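PDB 6FIG: receptor-like protein kinase ANXUR1 from Arabidopsis thaliana, which is probably a cell-surface receptor kinase of plant reproduction, sensing its ligand through a malectin-like ectodomain and signalling by serine/threonine phosphorylation. Local coordinates for residues D18-E23 / L75-F80; P44-L47 / P51-T54; A111-A116 / L122-S127. One frame throughout, in Å; residues are numbered along the deposited sequence.

Interaction 1: residues D18-E23 / L75-F80; sequences DKKKWE and LLRLYF. With EDO (1,2-ethanediol), chain J.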
loop_
_atom_site.group_PDB
_atom_site.type_symbol
_atom_site.label_atom_id
_atom_site.label_comp_id
_atom_site.label_asym_id
_atom_site.label_seq_id
_atom_site.Cartn_x
_atom_site.Cartn_y
_atom_site.Cartn_z
ATOM N N ASP A 18 7.738 11.036 3.614
ATOM C CA ASP A 18 6.936 9.973 4.226
ATOM C C ASP A 18 6.899 8.723 3.343
ATOM O O ASP A 18 5.956 7.925 3.426
ATOM C CB ASP A 18 5.527 10.495 4.488
ATOM C CG ASP A 18 4.754 9.648 5.500
ATOM O OD1 ASP A 18 5.385 9.088 6.431
ATOM O OD2 ASP A 18 3.517 9.564 5.351
ATOM N N LYS A 19 7.906 8.600 2.474
ATOM C CA LYS A 19 8.130 7.450 1.598
ATOM C C LYS A 19 7.036 7.184 0.550
ATOM O O LYS A 19 7.007 6.103 -0.041
ATOM C CB LYS A 19 8.431 6.189 2.430
ATOM C CG LYS A 19 9.665 6.319 3.313
ATOM C CD LYS A 19 10.121 4.955 3.812
ATOM C CE LYS A 19 10.960 5.050 5.081
ATOM N NZ LYS A 19 12.221 5.809 4.864
ATOM N N LYS A 20 6.178 8.166 0.288
ATOM C CA LYS A 20 5.182 8.046 -0.764
ATOM C C LYS A 20 5.902 8.168 -2.109
ATOM O O LYS A 20 6.725 9.067 -2.271
ATOM C CB LYS A 20 4.142 9.151 -0.652
ATOM C CG LYS A 20 3.029 9.100 -1.692
ATOM C CD LYS A 20 2.019 10.221 -1.473
ATOM C CE LYS A 20 1.034 9.899 -0.360
ATOM N NZ LYS A 20 -0.138 9.108 -0.806
ATOM N N LYS A 21 5.605 7.249 -3.028
ATOM C CA LYS A 21 6.204 7.267 -4.361
ATOM C C LYS A 21 5.360 8.134 -5.275
ATOM O O LYS A 21 4.134 8.039 -5.280
ATOM C CB LYS A 21 6.333 5.862 -4.944
ATOM C CG LYS A 21 7.401 5.020 -4.265
ATOM C CD LYS A 21 7.504 3.631 -4.891
ATOM C CE LYS A 21 7.895 2.579 -3.868
ATOM N NZ LYS A 21 6.861 2.382 -2.819
ATOM N N TRP A 22 6.027 8.993 -6.043
ATOM C CA TRP A 22 5.360 9.869 -7.002
ATOM C C TRP A 22 5.951 9.638 -8.393
ATOM O O TRP A 22 7.110 9.219 -8.534
ATOM C CB TRP A 22 5.569 11.333 -6.631
ATOM C CG TRP A 22 4.972 11.770 -5.341
ATOM C CD1 TRP A 22 5.459 11.547 -4.097
ATOM C CD2 TRP A 22 3.774 12.539 -5.168
ATOM N NE1 TRP A 22 4.654 12.138 -3.154
ATOM C CE2 TRP A 22 3.607 12.747 -3.784
ATOM C CE3 TRP A 22 2.826 13.063 -6.046
ATOM C CZ2 TRP A 22 2.529 13.467 -3.252
ATOM C CZ3 TRP A 22 1.755 13.782 -5.515
ATOM C CH2 TRP A 22 1.608 13.958 -4.131
ATOM N N GLU A 23 5.141 9.904 -9.412
ATOM C CA GLU A 23 5.558 9.782 -10.806
ATOM C C GLU A 23 5.166 11.021 -11.599
ATOM O O GLU A 23 4.324 11.800 -11.158
ATOM C CB GLU A 23 4.950 8.530 -11.448
ATOM C CG GLU A 23 3.441 8.569 -11.665
ATOM C CD GLU A 23 2.930 7.314 -12.337
ATOM O OE1 GLU A 23 3.351 7.024 -13.469
ATOM O OE2 GLU A 23 2.119 6.604 -11.734
ATOM N N LEU A 75 -10.768 9.051 -3.429
ATOM C CA LEU A 75 -10.148 10.244 -2.906
ATOM C C LEU A 75 -9.389 10.941 -4.022
ATOM O O LEU A 75 -8.688 10.288 -4.816
ATOM C CB LEU A 75 -9.148 9.943 -1.798
ATOM C CG LEU A 75 -9.648 9.598 -0.440
ATOM C CD1 LEU A 75 -8.505 9.264 0.507
ATOM C CD2 LEU A 75 -10.531 10.690 0.162
ATOM N N LEU A 76 -9.555 12.251 -4.105
ATOM C CA LEU A 76 -8.797 13.092 -5.022
ATOM C C LEU A 76 -8.107 14.121 -4.184
ATOM O O LEU A 76 -8.775 14.841 -3.408
ATOM C CB LEU A 76 -9.710 13.761 -6.040
ATOM C CG LEU A 76 -9.097 14.877 -6.888
ATOM C CD1 LEU A 76 -8.040 14.322 -7.841
ATOM C CD2 LEU A 76 -10.169 15.589 -7.699
ATOM N N ARG A 77 -6.792 14.238 -4.310
ATOM C CA ARG A 77 -6.050 15.288 -3.666
ATOM C C ARG A 77 -5.361 16.178 -4.678
ATOM O O ARG A 77 -4.789 15.677 -5.645
ATOM C CB ARG A 77 -4.969 14.740 -2.747
ATOM C CG ARG A 77 -5.529 13.978 -1.574
ATOM C CD ARG A 77 -4.445 13.398 -0.715
ATOM N NE ARG A 77 -5.048 12.587 0.333
ATOM C CZ ARG A 77 -4.585 11.421 0.769
ATOM N NH1 ARG A 77 -3.494 10.863 0.274
ATOM N NH2 ARG A 77 -5.261 10.772 1.709
ATOM N N LEU A 78 -5.394 17.467 -4.406
ATOM C CA LEU A 78 -4.743 18.478 -5.228
ATOM C C LEU A 78 -3.758 19.224 -4.335
ATOM O O LEU A 78 -4.143 19.755 -3.283
ATOM C CB LEU A 78 -5.774 19.447 -5.794
ATOM C CG LEU A 78 -6.902 18.796 -6.599
ATOM C CD1 LEU A 78 -7.886 19.836 -7.044
ATOM C CD2 LEU A 78 -6.376 18.029 -7.808
ATOM N N TYR A 79 -2.491 19.246 -4.748
ATOM C CA TYR A 79 -1.396 19.861 -3.985
ATOM C C TYR A 79 -0.990 21.165 -4.655
ATOM O O TYR A 79 -0.713 21.178 -5.863
ATOM C CB TYR A 79 -0.172 18.936 -3.945
ATOM C CG TYR A 79 -0.352 17.649 -3.154
ATOM C CD1 TYR A 79 -1.202 16.637 -3.585
ATOM C CD2 TYR A 79 0.352 17.447 -1.964
ATOM C CE1 TYR A 79 -1.370 15.468 -2.849
ATOM C CE2 TYR A 79 0.210 16.274 -1.225
ATOM C CZ TYR A 79 -0.644 15.287 -1.672
ATOM O OH TYR A 79 -0.762 14.138 -0.912
ATOM N N PHE A 80 -0.915 22.230 -3.867
ATOM C CA PHE A 80 -0.543 23.544 -4.361
ATOM C C PHE A 80 0.547 24.179 -3.505
ATOM O O PHE A 80 0.470 24.165 -2.275
ATOM C CB PHE A 80 -1.757 24.456 -4.332
ATOM C CG PHE A 80 -2.911 23.971 -5.154
ATOM C CD1 PHE A 80 -2.885 24.068 -6.527
ATOM C CD2 PHE A 80 -4.041 23.409 -4.540
ATOM C CE1 PHE A 80 -3.965 23.627 -7.281
ATOM C CE2 PHE A 80 -5.115 22.973 -5.292
ATOM C CZ PHE A 80 -5.082 23.087 -6.664
HETATM C C1 EDO J . 3.542 5.841 -8.153
HETATM O O1 EDO J . 4.030 7.176 -7.994
HETATM C C2 EDO J . 2.028 5.947 -8.169
HETATM O O2 EDO J . 1.601 6.905 -9.139
#
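K20 and R77 bring two cationic groups together in a buried place: NZ of K20 stands 3.9 Å from NH1 of R77, in the guanidinium plane at its edge. Both serve one anion, E157 of strand 151-161, with K20 NZ on its OE2 and R77 NH1 on its OE1. R77 NE has a second carboxylate, E125 of strand 122-128. The R77 chain runs extended from CG to NE, whereas bends at chi3 and chi4 of K20 bring NZ to the guanidinium edge. Alongside, W22 and Y79 form a T-shaped (edge-to-face) pair with ring planes at 86° and centroids 5.0 Å apart. W22 CH2 leads, 3.6 Å from Y79 CE1 and over the ring face, offset toward its rim. The indole is tethered at its other end by NE1 to D16, and Y79 OH bonds to E157. Beside strand 21-24, a 1,2-ethanediol molecule, probably from the crystallisation liquor, donates from O2 to E23 OE2 at 2.7 Å and also bonds to A5 N. The backbones stay well apart, W22 and Y79 being 12.4 Å from CA to CA, so side chains alone make the link. Bonded to both cations, E157 is probably kept ionised by them and offsets their charge.

Interaction 2: residues P44-L47 / P51-T54; sequences PSLL and PYMT. With CA (calcium ion), chain I.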
loop_
_atom_site.group_PDB
_atom_site.type_symbol
_atom_site.label_atom_id
_atom_site.label_comp_id
_atom_site.label_asym_id
_atom_site.label_seq_id
_atom_site.Cartn_x
_atom_site.Cartn_y
_atom_site.Cartn_z
ATOM N N PRO A 44 11.066 27.101 4.202
ATOM C CA PRO A 44 11.555 26.182 5.259
ATOM C C PRO A 44 10.507 25.319 5.963
ATOM O O PRO A 44 10.875 24.336 6.601
ATOM C CB PRO A 44 12.248 27.112 6.275
ATOM C CG PRO A 44 11.987 28.504 5.829
ATOM C CD PRO A 44 11.567 28.476 4.395
ATOM N N SER A 45 9.228 25.682 5.868
ATOM C CA SER A 45 8.146 24.845 6.375
ATOM C C SER A 45 7.836 23.592 5.527
ATOM O O SER A 45 7.108 22.717 5.995
ATOM C CB SER A 45 6.870 25.679 6.518
ATOM O OG SER A 45 6.314 25.975 5.250
ATOM N N LEU A 46 8.343 23.510 4.288
ATOM C CA LEU A 46 8.120 22.318 3.449
ATOM C C LEU A 46 8.859 21.097 4.012
ATOM O O LEU A 46 10.062 21.145 4.257
ATOM C CB LEU A 46 8.558 22.555 1.996
ATOM C CG LEU A 46 7.763 23.538 1.133
ATOM C CD1 LEU A 46 8.461 23.695 -0.211
ATOM C CD2 LEU A 46 6.329 23.088 0.930
ATOM N N LEU A 47 8.119 20.005 4.202
ATOM C CA LEU A 47 8.679 18.747 4.699
ATOM C C LEU A 47 9.476 18.049 3.604
ATOM O O LEU A 47 10.454 17.342 3.887
ATOM C CB LEU A 47 7.559 17.829 5.200
ATOM C CG LEU A 47 6.592 18.402 6.249
ATOM C CD1 LEU A 47 5.511 17.390 6.618
ATOM C CD2 LEU A 47 7.365 18.859 7.480
ATOM N N PRO A 51 5.626 16.830 -3.666
ATOM C CA PRO A 51 5.607 17.261 -5.062
ATOM C C PRO A 51 5.764 18.779 -5.237
ATOM O O PRO A 51 5.716 19.269 -6.369
ATOM C CB PRO A 51 4.189 16.863 -5.488
ATOM C CG PRO A 51 3.380 17.140 -4.278
ATOM C CD PRO A 51 4.257 16.734 -3.117
ATOM N N TYR A 52 5.968 19.499 -4.138
ATOM C CA TYR A 52 5.727 20.944 -4.080
ATOM C C TYR A 52 6.630 21.850 -4.930
ATOM O O TYR A 52 6.162 22.892 -5.368
ATOM C CB TYR A 52 5.760 21.425 -2.627
ATOM C CG TYR A 52 4.728 20.756 -1.751
ATOM C CD1 TYR A 52 3.376 21.076 -1.868
ATOM C CD2 TYR A 52 5.102 19.791 -0.812
ATOM C CE1 TYR A 52 2.428 20.460 -1.069
ATOM C CE2 TYR A 52 4.157 19.174 -0.006
ATOM C CZ TYR A 52 2.830 19.516 -0.135
ATOM O OH TYR A 52 1.880 18.896 0.637
ATOM N N MET A 53 7.895 21.481 -5.160
ATOM C CA MET A 53 8.824 22.380 -5.848
ATOM C C MET A 53 8.691 22.372 -7.364
ATOM O O MET A 53 9.348 23.158 -8.033
ATOM C CB MET A 53 10.277 22.092 -5.444
ATOM C CG MET A 53 10.571 22.509 -4.012
ATOM S SD MET A 53 10.445 24.294 -3.743
ATOM C CE MET A 53 11.938 24.885 -4.525
ATOM N N THR A 54 7.845 21.503 -7.907
ATOM C CA THR A 54 7.637 21.424 -9.338
ATOM C C THR A 54 6.164 21.596 -9.616
ATOM O O THR A 54 5.338 21.098 -8.866
ATOM C CB THR A 54 8.099 20.065 -9.864
ATOM O OG1 THR A 54 7.587 19.028 -8.998
ATOM C CG2 THR A 54 9.607 20.019 -9.898
HETATM CA CA CA I . 5.227 18.695 -8.704
#
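Apolar contacts come from L46, whose isobutyl group points at the turn 51-54 and parts its two methyls between two residues. CD2 lies 3.9 Å from Y52 CG, approaching the tyrosine obliquely at the root of its ring and also meeting CB. CD1 reaches the thioether of M53, 4.1 Å from SD; M53 is bent at chi2 and chi3, which curls its sulfur back toward the leucine. P51 CD sits 3.9 Å above one face of the Y52 ring, near the rim, and Y121 meets the same tyrosine with planes at about 50°. The two segments belong to the loop between strands 35-38 and 54-58 of the malectin-like domain, where a type I beta turn, entered through a cis peptide bond before P51, supplies half the ligands of a calcium ion. Metal bonds form the second group. P51 O binds the ion at 2.5 Å, and T54 chelates it with O and OG1, each at 2.4 Å; a chi1 of 46° swings the hydroxyl between backbone N and carbonyl carbon, near its own carbonyl oxygen. S7 OG, C8 O and N154 O supply three further ligands. Backbone bonding within the turn is weak, T54 N to P51 O at 3.4 Å.

Interaction 3: residues A111-A116 / L122-S127; sequences AITCQA and LVKEYS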
loop_
_atom_site.group_PDB
_atom_site.type_symbol
_atom_site.label_atom_id
_atom_site.label_comp_id
_atom_site.label_asym_id
_atom_site.label_seq_id
_atom_site.Cartn_x
_atom_site.Cartn_y
_atom_site.Cartn_z
ATOM N N ALA A 111 -2.495 31.652 -3.416
ATOM C CA ALA A 111 -1.686 32.664 -2.726
ATOM C C ALA A 111 -2.446 33.232 -1.530
ATOM O O ALA A 111 -1.949 33.197 -0.399
ATOM C CB ALA A 111 -1.286 33.770 -3.690
ATOM N N ILE A 112 -3.665 33.709 -1.775
ATOM C CA ILE A 112 -4.505 34.282 -0.708
ATOM C C ILE A 112 -4.873 33.249 0.362
ATOM O O ILE A 112 -4.856 33.554 1.571
ATOM C CB ILE A 112 -5.781 34.948 -1.300
ATOM C CG1 ILE A 112 -5.393 36.189 -2.104
ATOM C CG2 ILE A 112 -6.776 35.331 -0.210
ATOM C CD1 ILE A 112 -6.499 36.733 -2.984
ATOM N N THR A 113 -5.208 32.040 -0.067
ATOM C CA THR A 113 -5.559 30.975 0.875
ATOM C C THR A 113 -4.373 30.658 1.790
ATOM O O THR A 113 -4.547 30.561 3.011
ATOM C CB THR A 113 -6.067 29.726 0.143
ATOM O OG1 THR A 113 -7.135 30.113 -0.731
ATOM C CG2 THR A 113 -6.566 28.668 1.140
ATOM N N CYS A 114 -3.182 30.540 1.207
ATOM C CA CYS A 114 -1.947 30.285 1.961
ATOM C C CYS A 114 -1.623 31.397 2.955
ATOM O O CYS A 114 -1.270 31.117 4.103
ATOM C CB CYS A 114 -0.769 30.045 1.017
ATOM S SG CYS A 114 -0.800 28.363 0.354
ATOM N N GLN A 115 -1.780 32.646 2.526
ATOM C CA GLN A 115 -1.554 33.802 3.412
ATOM C C GLN A 115 -2.506 33.773 4.621
ATOM O O GLN A 115 -2.067 33.945 5.764
ATOM C CB GLN A 115 -1.722 35.100 2.636
ATOM C CG GLN A 115 -1.257 36.348 3.373
ATOM C CD GLN A 115 -1.432 37.604 2.539
ATOM O OE1 GLN A 115 -2.016 37.568 1.450
ATOM N NE2 GLN A 115 -0.931 38.725 3.045
ATOM N N ALA A 116 -3.792 33.524 4.366
ATOM C CA ALA A 116 -4.809 33.448 5.438
ATOM C C ALA A 116 -4.540 32.336 6.444
ATOM O O ALA A 116 -4.737 32.522 7.640
ATOM C CB ALA A 116 -6.202 33.283 4.842
ATOM N N LEU A 122 -0.809 23.912 0.324
ATOM C CA LEU A 122 -2.188 23.445 0.553
ATOM C C LEU A 122 -2.359 22.065 -0.040
ATOM O O LEU A 122 -1.809 21.773 -1.104
ATOM C CB LEU A 122 -3.215 24.346 -0.153
ATOM C CG LEU A 122 -3.180 25.839 0.121
ATOM C CD1 LEU A 122 -4.086 26.580 -0.848
ATOM C CD2 LEU A 122 -3.566 26.157 1.554
ATOM N N VAL A 123 -3.149 21.226 0.633
ATOM C CA VAL A 123 -3.619 19.981 0.063
ATOM C C VAL A 123 -5.147 20.003 0.174
ATOM O O VAL A 123 -5.705 20.019 1.285
ATOM C CB VAL A 123 -3.066 18.731 0.767
ATOM C CG1 VAL A 123 -3.491 17.474 0.018
ATOM C CG2 VAL A 123 -1.550 18.809 0.924
ATOM N N LYS A 124 -5.820 20.056 -0.959
ATOM C CA LYS A 124 -7.262 19.980 -1.020
ATOM C C LYS A 124 -7.603 18.518 -1.228
ATOM O O LYS A 124 -7.049 17.879 -2.108
ATOM C CB LYS A 124 -7.826 20.808 -2.177
ATOM C CG LYS A 124 -7.499 22.289 -2.156
ATOM C CD LYS A 124 -8.272 23.049 -1.114
ATOM C CE LYS A 124 -8.082 24.543 -1.351
ATOM N NZ LYS A 124 -8.872 25.400 -0.451
ATOM N N GLU A 125 -8.514 17.958 -0.425
ATOM C CA GLU A 125 -8.866 16.567 -0.535
ATOM C C GLU A 125 -10.368 16.430 -0.663
ATOM O O GLU A 125 -11.122 17.051 0.133
ATOM C CB GLU A 125 -8.395 15.788 0.696
ATOM C CG GLU A 125 -8.740 14.311 0.660
ATOM C CD GLU A 125 -8.325 13.578 1.910
ATOM O OE1 GLU A 125 -9.177 13.477 2.796
ATOM O OE2 GLU A 125 -7.180 13.084 2.009
ATOM N N TYR A 126 -10.788 15.598 -1.598
ATOM C CA TYR A 126 -12.184 15.361 -1.906
ATOM C C TYR A 126 -12.452 13.875 -1.929
ATOM O O TYR A 126 -11.572 13.088 -2.254
ATOM C CB TYR A 126 -12.540 15.986 -3.254
ATOM C CG TYR A 126 -12.169 17.421 -3.330
ATOM C CD1 TYR A 126 -13.040 18.420 -2.858
ATOM C CD2 TYR A 126 -10.940 17.821 -3.835
ATOM C CE1 TYR A 126 -12.685 19.748 -2.890
ATOM C CE2 TYR A 126 -10.573 19.143 -3.871
ATOM C CZ TYR A 126 -11.443 20.113 -3.397
ATOM O OH TYR A 126 -11.080 21.424 -3.398
ATOM N N SER A 127 -13.685 13.487 -1.610
ATOM C CA SER A 127 -14.151 12.133 -1.775
ATOM C C SER A 127 -15.292 12.162 -2.771
ATOM O O SER A 127 -16.363 12.733 -2.499
ATOM C CB SER A 127 -14.602 11.485 -0.469
ATOM O OG SER A 127 -15.083 10.171 -0.720
HETATM O O HOH W 1 -9.304 28.328 -0.858
#
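No aromatic ring or amide plane of the two segments takes part where T113 and C114 meet L122; the flat group beside them is F108 of strand 102-108, which touches T113, L122 and K124. Between the segments the contact is aliphatic and sulfur-based. L122 meets the helix with its branched end: CD1 lies 3.8 Å from T113 CG2, and CD2 comes close to the same methyl. From the neighbouring helix position, C114 SG presses on the branch point itself, 3.5 Å from L122 CG, a close approach for sulfur on carbon. P82 covers part of C114 as well. T113 uses its two branches differently. Its methyl, anti to the backbone N (OG1 chi1 -53°), goes to the leucine, while OG1 turns back along the helix to the carbonyl oxygen of S109. OG1 also accepts a hydrogen bond from a water 2.8 Å away, and the water accepts one from K124 NZ at 3.0 Å. The lysine reaches it by bending once near its base (chi2 -74°) and then running straight, so the ammonium group lies at the border of the apolar patch, tied by the water to the threonine hydroxyl. I112, one position before T113, touches a bound N-acetylglucosamine. The axes of helix 111-116 and strand 122-127 pass 10.4 Å apart at 107°, nearly perpendicular. Following strand 102-108 of one sheet and leading into strand 122-128 of another, the helix is part of one connection between the two sheets of the beta-sandwich of a malectin-like domain.

How the interactions relate
From the N terminus, segment 18-23 opens the longest loop, closed when strand 73-80 arrives in interaction 1. Within that span interaction 2 closes a much shorter loop, 44-47 onto 51-54. Interaction 3 follows later in the chain, joining helix 110-117 to the strand right after it; no contact crosses another. All three meet through neighbouring side chains. P51 CG packs on W22 CH2 at 3.6 Å, and Y52 OH lies against both Y79 and V123. Strands 73-80 and 122-128 are antiparallel neighbours, and R77 NE pairs with E125 OE2 at 2.8 Å. Strand 21-24, the calcium loop and the helix are thus gathered about this strand pair.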